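Local coordinates for protein phenol hydroxylase component phN (Pseudomonas stutzeri, PDB 3U52) that probably forms the diiron-bearing oxygenase subunit of a multicomponent phenol hydroxylase, which uses oxygen to add a hydroxyl group to phenol, at residues W23-Y27 with Q28-D32; N9-D12 with K13-L17; K441-P444 with E445-Q449. All coordinates share one frame; numbering follows the deposited sequence.

Contact 1 (W23-Y27 with Q28-D32)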
ATOM      1  N   TRP A  23      15.201 -28.078  27.596  1.00 22.30           N
ATOM      2  CA  TRP A  23      15.396 -29.084  28.644  1.00 23.42           C
ATOM      3  C   TRP A  23      16.811 -29.059  29.145  1.00 23.79           C
ATOM      4  O   TRP A  23      17.698 -28.488  28.511  1.00 22.19           O
ATOM      5  CB  TRP A  23      15.053 -30.503  28.118  1.00 22.78           C
ATOM      6  CG  TRP A  23      15.970 -31.003  27.044  1.00 22.10           C
ATOM      7  CD1 TRP A  23      17.029 -31.846  27.200  1.00 22.30           C
ATOM      8  CD2 TRP A  23      15.906 -30.693  25.666  1.00 21.28           C
ATOM      9  NE1 TRP A  23      17.625 -32.100  25.992  1.00 21.74           N
ATOM     10  CE2 TRP A  23      16.962 -31.387  25.031  1.00 22.42           C
ATOM     11  CE3 TRP A  23      15.070 -29.862  24.893  1.00 22.15           C
ATOM     12  CZ2 TRP A  23      17.221 -31.269  23.674  1.00 22.26           C
ATOM     13  CZ3 TRP A  23      15.306 -29.767  23.529  1.00 22.71           C
ATOM     14  CH2 TRP A  23      16.372 -30.477  22.924  1.00 22.64           C
ATOM     15  N   GLU A  24      17.020 -29.688  30.298  1.00 25.29           N
ATOM     16  CA  GLU A  24      18.382 -29.867  30.813  1.00 27.08           C
ATOM     17  C   GLU A  24      19.109 -31.034  30.104  1.00 25.71           C
ATOM     18  O   GLU A  24      18.606 -32.182  30.124  1.00 26.27           O
ATOM     19  CB  GLU A  24      18.309 -30.134  32.324  1.00 28.61           C
ATOM     20  CG  GLU A  24      17.800 -28.933  33.115  1.00 33.99           C
ATOM     21  CD  GLU A  24      18.778 -27.751  33.099  1.00 40.65           C
ATOM     22  OE1 GLU A  24      20.009 -27.987  32.991  1.00 44.04           O
ATOM     23  OE2 GLU A  24      18.312 -26.587  33.185  1.00 44.86           O
ATOM     24  N   PRO A  25      20.294 -30.775  29.503  1.00 24.94           N
ATOM     25  CA  PRO A  25      20.971 -31.846  28.743  1.00 24.56           C
ATOM     26  C   PRO A  25      21.508 -32.978  29.634  1.00 24.48           C
ATOM     27  O   PRO A  25      21.812 -32.736  30.806  1.00 25.80           O
ATOM     28  CB  PRO A  25      22.099 -31.111  27.981  1.00 24.14           C
ATOM     29  CG  PRO A  25      22.335 -29.855  28.784  1.00 24.87           C
ATOM     30  CD  PRO A  25      21.053 -29.514  29.496  1.00 24.81           C
ATOM     31  N   THR A  26      21.530 -34.204  29.110  1.00 23.82           N
ATOM     32  CA  THR A  26      21.993 -35.407  29.833  1.00 22.35           C
ATOM     33  C   THR A  26      23.213 -35.967  29.098  1.00 21.97           C
ATOM     34  O   THR A  26      24.119 -36.575  29.682  1.00 21.04           O
ATOM     35  CB  THR A  26      20.838 -36.432  29.840  1.00 23.46           C
ATOM     36  OG1 THR A  26      19.748 -35.907  30.600  1.00 23.72           O
ATOM     37  CG2 THR A  26      21.199 -37.858  30.381  1.00 24.14           C
ATOM     38  N   TYR A  27      23.236 -35.762  27.794  1.00 20.50           N
ATOM     39  CA  TYR A  27      24.182 -36.429  26.923  1.00 21.85           C
ATOM     40  C   TYR A  27      25.355 -35.559  26.516  1.00 22.57           C
ATOM     41  O   TYR A  27      26.371 -36.066  25.993  1.00 23.37           O
ATOM     42  CB  TYR A  27      23.460 -36.977  25.685  1.00 20.75           C
ATOM     43  CG  TYR A  27      22.313 -37.858  26.111  1.00 21.98           C
ATOM     44  CD1 TYR A  27      21.006 -37.415  26.038  1.00 21.21           C
ATOM     45  CD2 TYR A  27      22.558 -39.129  26.651  1.00 23.14           C
ATOM     46  CE1 TYR A  27      19.944 -38.232  26.442  1.00 20.05           C
ATOM     47  CE2 TYR A  27      21.523 -39.941  27.050  1.00 21.66           C
ATOM     48  CZ  TYR A  27      20.247 -39.494  26.967  1.00 21.76           C
ATOM     49  OH  TYR A  27      19.233 -40.298  27.400  1.00 22.92           O
ATOM     50  N   GLN A  28      25.207 -34.257  26.688  1.00 22.81           N
ATOM     51  CA  GLN A  28      26.308 -33.328  26.407  1.00 23.55           C
ATOM     52  C   GLN A  28      26.371 -32.389  27.595  1.00 24.67           C
ATOM     53  O   GLN A  28      25.349 -32.157  28.269  1.00 24.96           O
ATOM     54  CB  GLN A  28      26.085 -32.540  25.095  1.00 23.66           C
ATOM     55  CG  GLN A  28      26.201 -33.317  23.799  1.00 23.77           C
ATOM     56  CD  GLN A  28      27.611 -33.803  23.453  1.00 27.16           C
ATOM     57  OE1 GLN A  28      27.750 -34.729  22.668  1.00 29.99           O
ATOM     58  NE2 GLN A  28      28.648 -33.167  24.007  1.00 22.81           N
ATOM     59  N   ASP A  29      27.555 -31.889  27.898  1.00 25.60           N
ATOM     60  CA  ASP A  29      27.720 -30.923  28.974  1.00 27.17           C
ATOM     61  C   ASP A  29      27.063 -29.591  28.574  1.00 27.44           C
ATOM     62  O   ASP A  29      27.240 -29.132  27.466  1.00 24.88           O
ATOM     63  CB  ASP A  29      29.215 -30.650  29.195  1.00 28.02           C
ATOM     64  CG  ASP A  29      29.493 -30.044  30.548  1.00 33.23           C
ATOM     65  OD1 ASP A  29      29.094 -28.890  30.799  1.00 37.42           O
ATOM     66  OD2 ASP A  29      30.095 -30.745  31.397  1.00 40.21           O
ATOM     67  N   LYS A  30      26.320 -28.982  29.486  1.00 29.28           N
ATOM     68  CA  LYS A  30      25.728 -27.652  29.289  1.00 31.64           C
ATOM     69  C   LYS A  30      26.813 -26.610  28.888  1.00 32.01           C
ATOM     70  O   LYS A  30      26.568 -25.686  28.083  1.00 31.90           O
ATOM     71  CB  LYS A  30      24.950 -27.275  30.554  1.00 32.81           C
ATOM     72  CG  LYS A  30      23.973 -26.110  30.424  1.00 37.79           C
ATOM     73  CD  LYS A  30      22.845 -26.225  31.452  1.00 43.23           C
ATOM     74  CE  LYS A  30      21.810 -25.094  31.331  1.00 47.21           C
ATOM     75  NZ  LYS A  30      20.740 -25.318  30.264  1.00 48.84           N
ATOM     76  N   LYS A  31      28.033 -26.791  29.398  1.00 32.14           N
ATOM     77  CA  LYS A  31      29.120 -25.859  29.120  1.00 32.36           C
ATOM     78  C   LYS A  31      29.696 -26.048  27.728  1.00 31.14           C
ATOM     79  O   LYS A  31      30.429 -25.179  27.244  1.00 31.51           O
ATOM     80  CB  LYS A  31      30.240 -25.939  30.174  1.00 33.38           C
ATOM     81  CG  LYS A  31      29.857 -25.373  31.528  1.00 38.74           C
ATOM     82  CD  LYS A  31      29.502 -23.868  31.458  1.00 45.37           C
ATOM     83  CE  LYS A  31      28.449 -23.484  32.495  1.00 46.36           C
ATOM     84  NZ  LYS A  31      27.957 -22.071  32.315  1.00 46.46           N
ATOM     85  N   ASP A  32      29.400 -27.186  27.093  1.00 28.81           N
ATOM     86  CA  ASP A  32      29.831 -27.419  25.712  1.00 27.36           C
ATOM     87  C   ASP A  32      28.754 -26.901  24.760  1.00 25.24           C
ATOM     88  O   ASP A  32      29.060 -26.481  23.657  1.00 24.29           O
ATOM     89  CB  ASP A  32      30.094 -28.908  25.445  1.00 27.53           C
ATOM     90  CG  ASP A  32      31.440 -29.385  26.025  1.00 33.03           C
ATOM     91  OD1 ASP A  32      32.371 -28.559  26.150  1.00 34.42           O
ATOM     92  OD2 ASP A  32      31.557 -30.579  26.385  1.00 36.21           O
TER
HETATM   93  O   HOH W   1      25.102 -33.224  31.206  1.00 54.18           O

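Contact 2 (N9-D12 with K13-L17)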
ATOM      1  N   ASN A   9      -2.756 -18.311  32.845  1.00 36.22           N
ATOM      2  CA  ASN A   9      -2.826 -16.913  32.444  1.00 36.53           C
ATOM      3  C   ASN A   9      -1.947 -16.702  31.222  1.00 36.38           C
ATOM      4  O   ASN A   9      -1.231 -17.625  30.792  1.00 36.66           O
ATOM      5  CB  ASN A   9      -2.513 -15.938  33.606  1.00 37.03           C
ATOM      6  CG  ASN A   9      -1.135 -16.140  34.227  1.00 38.11           C
ATOM      7  OD1 ASN A   9      -0.163 -16.474  33.568  1.00 36.92           O
ATOM      8  ND2 ASN A   9      -1.054 -15.906  35.518  1.00 40.81           N
ATOM      9  N   LEU A  10      -1.991 -15.512  30.645  1.00 35.96           N
ATOM     10  CA  LEU A  10      -1.285 -15.280  29.400  1.00 35.76           C
ATOM     11  C   LEU A  10       0.231 -15.383  29.526  1.00 34.66           C
ATOM     12  O   LEU A  10       0.893 -15.754  28.557  1.00 34.43           O
ATOM     13  CB  LEU A  10      -1.666 -13.921  28.809  1.00 37.26           C
ATOM     14  CG  LEU A  10      -3.148 -13.718  28.465  1.00 39.80           C
ATOM     15  CD1 LEU A  10      -3.480 -12.215  28.393  1.00 42.37           C
ATOM     16  CD2 LEU A  10      -3.537 -14.474  27.164  1.00 42.33           C
ATOM     17  N   LYS A  11       0.789 -15.051  30.691  1.00 33.31           N
ATOM     18  CA  LYS A  11       2.235 -15.078  30.840  1.00 32.91           C
ATOM     19  C   LYS A  11       2.735 -16.517  30.969  1.00 31.80           C
ATOM     20  O   LYS A  11       3.742 -16.867  30.362  1.00 30.74           O
ATOM     21  CB  LYS A  11       2.757 -14.092  31.922  1.00 33.35           C
ATOM     22  CG  LYS A  11       3.471 -14.614  33.152  1.00 36.73           C
ATOM     23  CD  LYS A  11       4.948 -14.857  32.881  1.00 41.95           C
ATOM     24  CE  LYS A  11       5.865 -14.422  34.036  1.00 43.83           C
ATOM     25  NZ  LYS A  11       5.549 -15.081  35.328  1.00 47.41           N
ATOM     26  N   ASP A  12       2.013 -17.342  31.724  1.00 30.38           N
ATOM     27  CA  ASP A  12       2.395 -18.729  31.899  1.00 29.89           C
ATOM     28  C   ASP A  12       2.123 -19.519  30.624  1.00 28.41           C
ATOM     29  O   ASP A  12       2.828 -20.471  30.351  1.00 26.97           O
ATOM     30  CB  ASP A  12       1.630 -19.391  33.044  1.00 31.14           C
ATOM     31  CG  ASP A  12       2.041 -18.879  34.443  1.00 35.81           C
ATOM     32  OD1 ASP A  12       3.241 -18.588  34.669  1.00 38.85           O
ATOM     33  OD2 ASP A  12       1.142 -18.788  35.332  1.00 39.23           O
ATOM     34  N   LYS A  13       1.069 -19.163  29.884  1.00 26.88           N
ATOM     35  CA  LYS A  13       0.813 -19.788  28.592  1.00 26.86           C
ATOM     36  C   LYS A  13       1.973 -19.527  27.628  1.00 25.50           C
ATOM     37  O   LYS A  13       2.440 -20.446  26.980  1.00 24.77           O
ATOM     38  CB  LYS A  13      -0.500 -19.324  27.934  1.00 26.95           C
ATOM     39  CG  LYS A  13      -0.971 -20.342  26.831  1.00 31.37           C
ATOM     40  CD  LYS A  13      -2.063 -19.820  25.934  1.00 36.17           C
ATOM     41  CE  LYS A  13      -3.404 -19.609  26.669  1.00 42.20           C
ATOM     42  NZ  LYS A  13      -4.373 -20.754  26.504  1.00 45.13           N
ATOM     43  N   TYR A  14       2.419 -18.268  27.521  1.00 24.65           N
ATOM     44  CA  TYR A  14       3.481 -17.913  26.589  1.00 23.59           C
ATOM     45  C   TYR A  14       4.785 -18.648  26.962  1.00 23.60           C
ATOM     46  O   TYR A  14       5.471 -19.113  26.113  1.00 23.75           O
ATOM     47  CB  TYR A  14       3.699 -16.393  26.544  1.00 24.24           C
ATOM     48  CG  TYR A  14       4.802 -16.020  25.592  1.00 24.49           C
ATOM     49  CD1 TYR A  14       6.061 -15.648  26.066  1.00 22.46           C
ATOM     50  CD2 TYR A  14       4.578 -16.053  24.205  1.00 24.96           C
ATOM     51  CE1 TYR A  14       7.078 -15.312  25.162  1.00 26.11           C
ATOM     52  CE2 TYR A  14       5.565 -15.743  23.324  1.00 25.20           C
ATOM     53  CZ  TYR A  14       6.800 -15.357  23.791  1.00 26.62           C
ATOM     54  OH  TYR A  14       7.787 -15.059  22.889  1.00 29.78           O
ATOM     55  N   GLN A  15       5.103 -18.756  28.242  1.00 23.60           N
ATOM     56  CA  GLN A  15       6.222 -19.562  28.689  1.00 23.79           C
ATOM     57  C   GLN A  15       6.138 -21.027  28.273  1.00 23.71           C
ATOM     58  O   GLN A  15       7.106 -21.608  27.842  1.00 22.98           O
ATOM     59  CB  GLN A  15       6.411 -19.399  30.197  1.00 24.01           C
ATOM     60  CG  GLN A  15       6.800 -17.975  30.465  1.00 27.10           C
ATOM     61  CD  GLN A  15       7.324 -17.694  31.863  1.00 31.60           C
ATOM     62  OE1 GLN A  15       7.340 -18.574  32.725  1.00 33.38           O
ATOM     63  NE2 GLN A  15       7.761 -16.441  32.089  1.00 31.42           N
ATOM     64  N   TYR A  16       4.967 -21.622  28.374  1.00 24.32           N
ATOM     65  CA  TYR A  16       4.781 -22.969  27.901  1.00 24.65           C
ATOM     66  C   TYR A  16       4.989 -23.152  26.406  1.00 24.78           C
ATOM     67  O   TYR A  16       5.265 -24.241  25.981  1.00 26.57           O
ATOM     68  CB  TYR A  16       3.396 -23.473  28.286  1.00 24.86           C
ATOM     69  CG  TYR A  16       3.405 -24.280  29.573  1.00 26.25           C
ATOM     70  CD1 TYR A  16       2.773 -23.816  30.722  1.00 25.05           C
ATOM     71  CD2 TYR A  16       4.025 -25.512  29.625  1.00 25.88           C
ATOM     72  CE1 TYR A  16       2.777 -24.592  31.915  1.00 24.46           C
ATOM     73  CE2 TYR A  16       4.027 -26.275  30.789  1.00 24.65           C
ATOM     74  CZ  TYR A  16       3.422 -25.814  31.914  1.00 27.07           C
ATOM     75  OH  TYR A  16       3.472 -26.605  33.022  1.00 26.66           O
ATOM     76  N   LEU A  17       4.769 -22.101  25.628  1.00 24.23           N
ATOM     77  CA  LEU A  17       4.960 -22.082  24.167  1.00 23.95           C
ATOM     78  C   LEU A  17       6.366 -21.620  23.753  1.00 23.45           C
ATOM     79  O   LEU A  17       6.643 -21.483  22.577  1.00 24.80           O
ATOM     80  CB  LEU A  17       3.934 -21.144  23.524  1.00 23.91           C
ATOM     81  CG  LEU A  17       2.447 -21.572  23.684  1.00 24.03           C
ATOM     82  CD1 LEU A  17       1.495 -20.627  22.993  1.00 28.08           C
ATOM     83  CD2 LEU A  17       2.229 -22.981  23.200  1.00 23.86           C
TER

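Contact 3 (K441-P444 with E445-Q449)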
ATOM      1  N   LYS A 441      42.873   2.033  27.358  1.00 20.45           N
ATOM      2  CA  LYS A 441      43.700   1.604  28.497  1.00 23.17           C
ATOM      3  C   LYS A 441      43.168   0.357  29.165  1.00 23.81           C
ATOM      4  O   LYS A 441      43.956  -0.445  29.670  1.00 24.38           O
ATOM      5  CB  LYS A 441      43.882   2.726  29.526  1.00 22.09           C
ATOM      6  CG  LYS A 441      44.731   3.868  28.971  1.00 25.90           C
ATOM      7  CD  LYS A 441      45.089   4.934  29.981  1.00 33.85           C
ATOM      8  CE  LYS A 441      43.899   5.326  30.823  1.00 38.37           C
ATOM      9  NZ  LYS A 441      44.250   6.605  31.548  1.00 45.45           N
ATOM     10  N   HIS A 442      41.843   0.183  29.170  1.00 23.74           N
ATOM     11  CA  HIS A 442      41.249  -1.027  29.711  1.00 24.12           C
ATOM     12  C   HIS A 442      41.407  -2.292  28.819  1.00 24.35           C
ATOM     13  O   HIS A 442      41.461  -3.404  29.354  1.00 23.93           O
ATOM     14  CB  HIS A 442      39.791  -0.786  30.153  1.00 25.28           C
ATOM     15  CG  HIS A 442      39.233  -1.890  31.008  1.00 30.53           C
ATOM     16  ND1 HIS A 442      38.306  -2.801  30.542  1.00 32.88           N
ATOM     17  CD2 HIS A 442      39.489  -2.241  32.292  1.00 32.87           C
ATOM     18  CE1 HIS A 442      38.019  -3.668  31.497  1.00 32.49           C
ATOM     19  NE2 HIS A 442      38.721  -3.353  32.568  1.00 34.87           N
ATOM     20  N   GLU A 443      41.514  -2.125  27.484  1.00 22.96           N
ATOM     21  CA  GLU A 443      41.569  -3.240  26.527  1.00 22.16           C
ATOM     22  C   GLU A 443      42.574  -2.961  25.412  1.00 21.98           C
ATOM     23  O   GLU A 443      42.213  -2.995  24.202  1.00 22.02           O
ATOM     24  CB  GLU A 443      40.180  -3.531  25.913  1.00 22.11           C
ATOM     25  CG  GLU A 443      39.135  -3.908  26.883  1.00 22.21           C
ATOM     26  CD  GLU A 443      37.753  -4.093  26.206  1.00 30.04           C
ATOM     27  OE1 GLU A 443      37.369  -5.299  26.071  1.00 29.13           O
ATOM     28  OE2 GLU A 443      37.084  -3.064  25.788  1.00 25.37           O
ATOM     29  N   PRO A 444      43.869  -2.726  25.784  1.00 20.73           N
ATOM     30  CA  PRO A 444      44.757  -2.345  24.699  1.00 20.00           C
ATOM     31  C   PRO A 444      44.922  -3.405  23.638  1.00 20.11           C
ATOM     32  O   PRO A 444      45.063  -3.034  22.482  1.00 20.29           O
ATOM     33  CB  PRO A 444      46.108  -2.001  25.398  1.00 19.99           C
ATOM     34  CG  PRO A 444      46.000  -2.535  26.781  1.00 22.42           C
ATOM     35  CD  PRO A 444      44.526  -2.756  27.109  1.00 19.72           C
ATOM     36  N   GLU A 445      44.932  -4.688  24.038  1.00 20.21           N
ATOM     37  CA  GLU A 445      45.153  -5.839  23.136  1.00 21.91           C
ATOM     38  C   GLU A 445      44.130  -5.855  21.988  1.00 21.23           C
ATOM     39  O   GLU A 445      44.399  -6.358  20.877  1.00 21.21           O
ATOM     40  CB  GLU A 445      45.037  -7.159  23.914  1.00 24.46           C
ATOM     41  CG  GLU A 445      46.085  -7.334  25.087  1.00 30.98           C
ATOM     42  CD  GLU A 445      45.695  -6.593  26.418  1.00 40.32           C
ATOM     43  OE1 GLU A 445      46.644  -6.283  27.206  1.00 47.04           O
ATOM     44  OE2 GLU A 445      44.486  -6.335  26.703  1.00 35.07           O
ATOM     45  N   LYS A 446      42.946  -5.323  22.277  1.00 21.25           N
ATOM     46  CA  LYS A 446      41.898  -5.231  21.283  1.00 20.21           C
ATOM     47  C   LYS A 446      42.154  -4.044  20.355  1.00 19.30           C
ATOM     48  O   LYS A 446      42.283  -4.223  19.148  1.00 18.36           O
ATOM     49  CB  LYS A 446      40.532  -5.152  21.997  1.00 20.70           C
ATOM     50  CG  LYS A 446      39.336  -5.070  21.061  1.00 20.34           C
ATOM     51  CD  LYS A 446      37.998  -5.354  21.855  1.00 17.21           C
ATOM     52  CE  LYS A 446      36.909  -5.575  20.846  1.00 21.58           C
ATOM     53  NZ  LYS A 446      35.636  -6.086  21.431  1.00 18.36           N
ATOM     54  N   TYR A 447      42.273  -2.826  20.917  1.00 18.39           N
ATOM     55  CA  TYR A 447      42.396  -1.617  20.081  1.00 18.62           C
ATOM     56  C   TYR A 447      43.663  -1.461  19.211  1.00 18.78           C
ATOM     57  O   TYR A 447      43.617  -0.779  18.166  1.00 18.51           O
ATOM     58  CB  TYR A 447      42.107  -0.336  20.898  1.00 17.84           C
ATOM     59  CG  TYR A 447      40.716  -0.454  21.339  1.00 17.84           C
ATOM     60  CD1 TYR A 447      39.668  -0.293  20.404  1.00 19.21           C
ATOM     61  CD2 TYR A 447      40.419  -0.866  22.668  1.00 15.99           C
ATOM     62  CE1 TYR A 447      38.329  -0.493  20.816  1.00 15.54           C
ATOM     63  CE2 TYR A 447      39.120  -1.077  23.080  1.00 19.78           C
ATOM     64  CZ  TYR A 447      38.088  -0.897  22.144  1.00 18.08           C
ATOM     65  OH  TYR A 447      36.835  -1.152  22.596  1.00 18.91           O
ATOM     66  N   ILE A 448      44.767  -2.115  19.600  1.00 18.67           N
ATOM     67  CA  ILE A 448      45.976  -2.093  18.755  1.00 19.86           C
ATOM     68  C   ILE A 448      45.792  -2.833  17.432  1.00 19.67           C
ATOM     69  O   ILE A 448      46.633  -2.694  16.510  1.00 18.97           O
ATOM     70  CB  ILE A 448      47.281  -2.631  19.501  1.00 21.83           C
ATOM     71  CG1 ILE A 448      47.178  -4.149  19.759  1.00 23.63           C
ATOM     72  CG2 ILE A 448      47.515  -1.790  20.736  1.00 23.27           C
ATOM     73  CD1 ILE A 448      48.371  -4.793  20.495  1.00 27.33           C
ATOM     74  N   GLN A 449      44.681  -3.588  17.309  1.00 18.62           N
ATOM     75  CA  GLN A 449      44.376  -4.282  16.054  1.00 18.42           C
ATOM     76  C   GLN A 449      43.681  -3.460  15.003  1.00 19.50           C
ATOM     77  O   GLN A 449      43.658  -3.843  13.808  1.00 18.55           O
ATOM     78  CB  GLN A 449      43.502  -5.475  16.304  1.00 20.07           C
ATOM     79  CG  GLN A 449      44.120  -6.577  17.112  1.00 18.14           C
ATOM     80  CD  GLN A 449      43.037  -7.541  17.568  1.00 18.74           C
ATOM     81  OE1 GLN A 449      42.402  -8.188  16.740  1.00 20.47           O
ATOM     82  NE2 GLN A 449      42.816  -7.634  18.874  1.00 17.39           N
TER
HETATM   83  O   HOH W   2      35.414  -5.668  24.544  1.00 23.49           O

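Contact 1 (W23-Y27 with Q28-D32)
Glu24 and Lys30 reach for each other across the turn that leads into helix 30-33. Their charges attract, but the pairing is loose. Glu24 OE1 stands 3.9 Å from Lys30 NZ, a long salt bridge. The carboxylate crosses the end of the lysine chain at a slant, with Glu24 OE1 3.7 Å from Lys30 CD. Lys30 sends CG anti to its own N (chi1 -165°), runs nearly straight and bends only at the last torsion; CD, CE and NZ all lie near the acid.

The apolar part is the Pro25 ring. Its CB lies 3.4 Å from Gln28 O, and its CG meets Lys30 CB at 4.1 Å. The proline thus packs against the base of the lysine chain, and its side chain is about 5 Å from a bound xenon. Within the turn, the methyl CG2 of Thr26 covers one face of the Tyr27 ring, 3.8 Å above its centre, a CH-pi contact.

Water joins the two ends of the turn. One molecule donates to Gln28 O and, weakly, to Pro25 O. The chain of another protein takes up further polar groups here: acidic side chains of it take hydrogen bonds from Thr26 N and Tyr27 N, and a polar side chain bonds Tyr27 OH.

The remaining bonds start the helix. Asp29 OD1 accepts from Lys31 N at 2.7 Å, with an N-H...O angle of 159°, through its anti lone pair. The backbone adds Asp32 N to Asp29 O at 2.9 Å. Lys31 NZ itself pairs with Asp38 further along. The whole is a surface turn followed by an Asx turn, with Asp29 as the N-cap of a short helix.

Contact 2 (N9-D12 with K13-L17)
Lys13 N donates to Asn9 O over 2.9 Å, the first i to i+4 bond of helix 10-16. Asn9 is the N-cap. Its side chain turns back (chi1 59°) and OD1 accepts from Asp12 N at 3.0 Å, almost head-on at 174° about the oxygen. The Asp12 carboxylate comes close to this amide oxygen, and the two acceptors probably repel one another.

The helical bonds continue from Tyr14 N to Leu10 O, Gln15 N to Lys11 O and Tyr16 N to Asp12 O, each 3.1 Å long. The donor of the first stands above the carbonyl plane, 38° out of it.

One face of the helix packs on the loop that holds Glu51, Asp52 and Arg55. The other meets the chain of another protein, where Tyr16 OH bonds an acidic side chain and Lys13 NZ a polar one. This helix thus lies at the surface of the chain and helps to join two proteins of the assembly.

Lys11 and Gln15 meet one turn apart. The lysine chain bends at three torsions beyond CB and brings its CD to 3.3 Å from Gln15 NE2, with CE almost as near.

Contact 3 (K441-P444 with E445-Q449)
Glu443 O takes two backbone donors and marks the tight part of this turn. Tyr447 N reaches it at 3.3 Å, nearly straight at 169°. Lys446 N comes from above the carbonyl plane at 3.1 Å and is more bent, 138°. Glu443 stands where helix 434-442 ends and is the N-cap position of helix 444-447, so its carbonyl opens the new helix. Ile448 N then bonds Pro444 O at 3.0 Å. The Ile448 methyl CG2 lies 3.3 Å from the same oxygen.

The Glu443 and Tyr447 side chains cross obliquely, carboxylate and ring planes 71° apart. A water donates to Glu443 OE1 and accepts from Lys446 NZ. This links two opposite charges whose atoms do not touch. Each polar end has a stronger partner: Glu443 has Lys264, Tyr447 has Asp181, and Lys446 has Ser184 and Asp181.

The looser side is that of Glu445, which is partly exposed. Its chain bends at chi2 and lies beside the Pro444 ring, OE2 3.6 Å from Pro444 CD. With an alanine here the carboxylate goes, which would probably uncover that edge of the proline and weaken the packing on an apolar side chain of another protein's chain.

Around this turn of the YHS region, Tyr447 packs on Ile439 and Phe440 of helix 434-442, which follows strand 427-431 and carries the zinc ligand Cys436. Helix 254-283 supplies Lys264 and Arg268, and helix 173-184 brings Asp181 and Ser184.

Contacts 1 and 2 lie at the surface, on the same side of the chain's centre. They hold successive helices, 30-33 and 10-16, with centres about 25 Å apart. Contact 3 is mostly buried, about 35 Å from the centre of contact 1 and 45 Å from that of contact 2. All three start a helix. In contacts 1 and 2 a capping side chain, aspartate or asparagine, adds to the backbone bonds. In contact 3 the helix-start bonds go to a backbone carbonyl. Contact 1 has a loose ion pair and contact 2 a lysine folded against a glutamine; in contact 3 Glu443 and Lys446 find charged partners on other helices of the chain. All three face other protein chains.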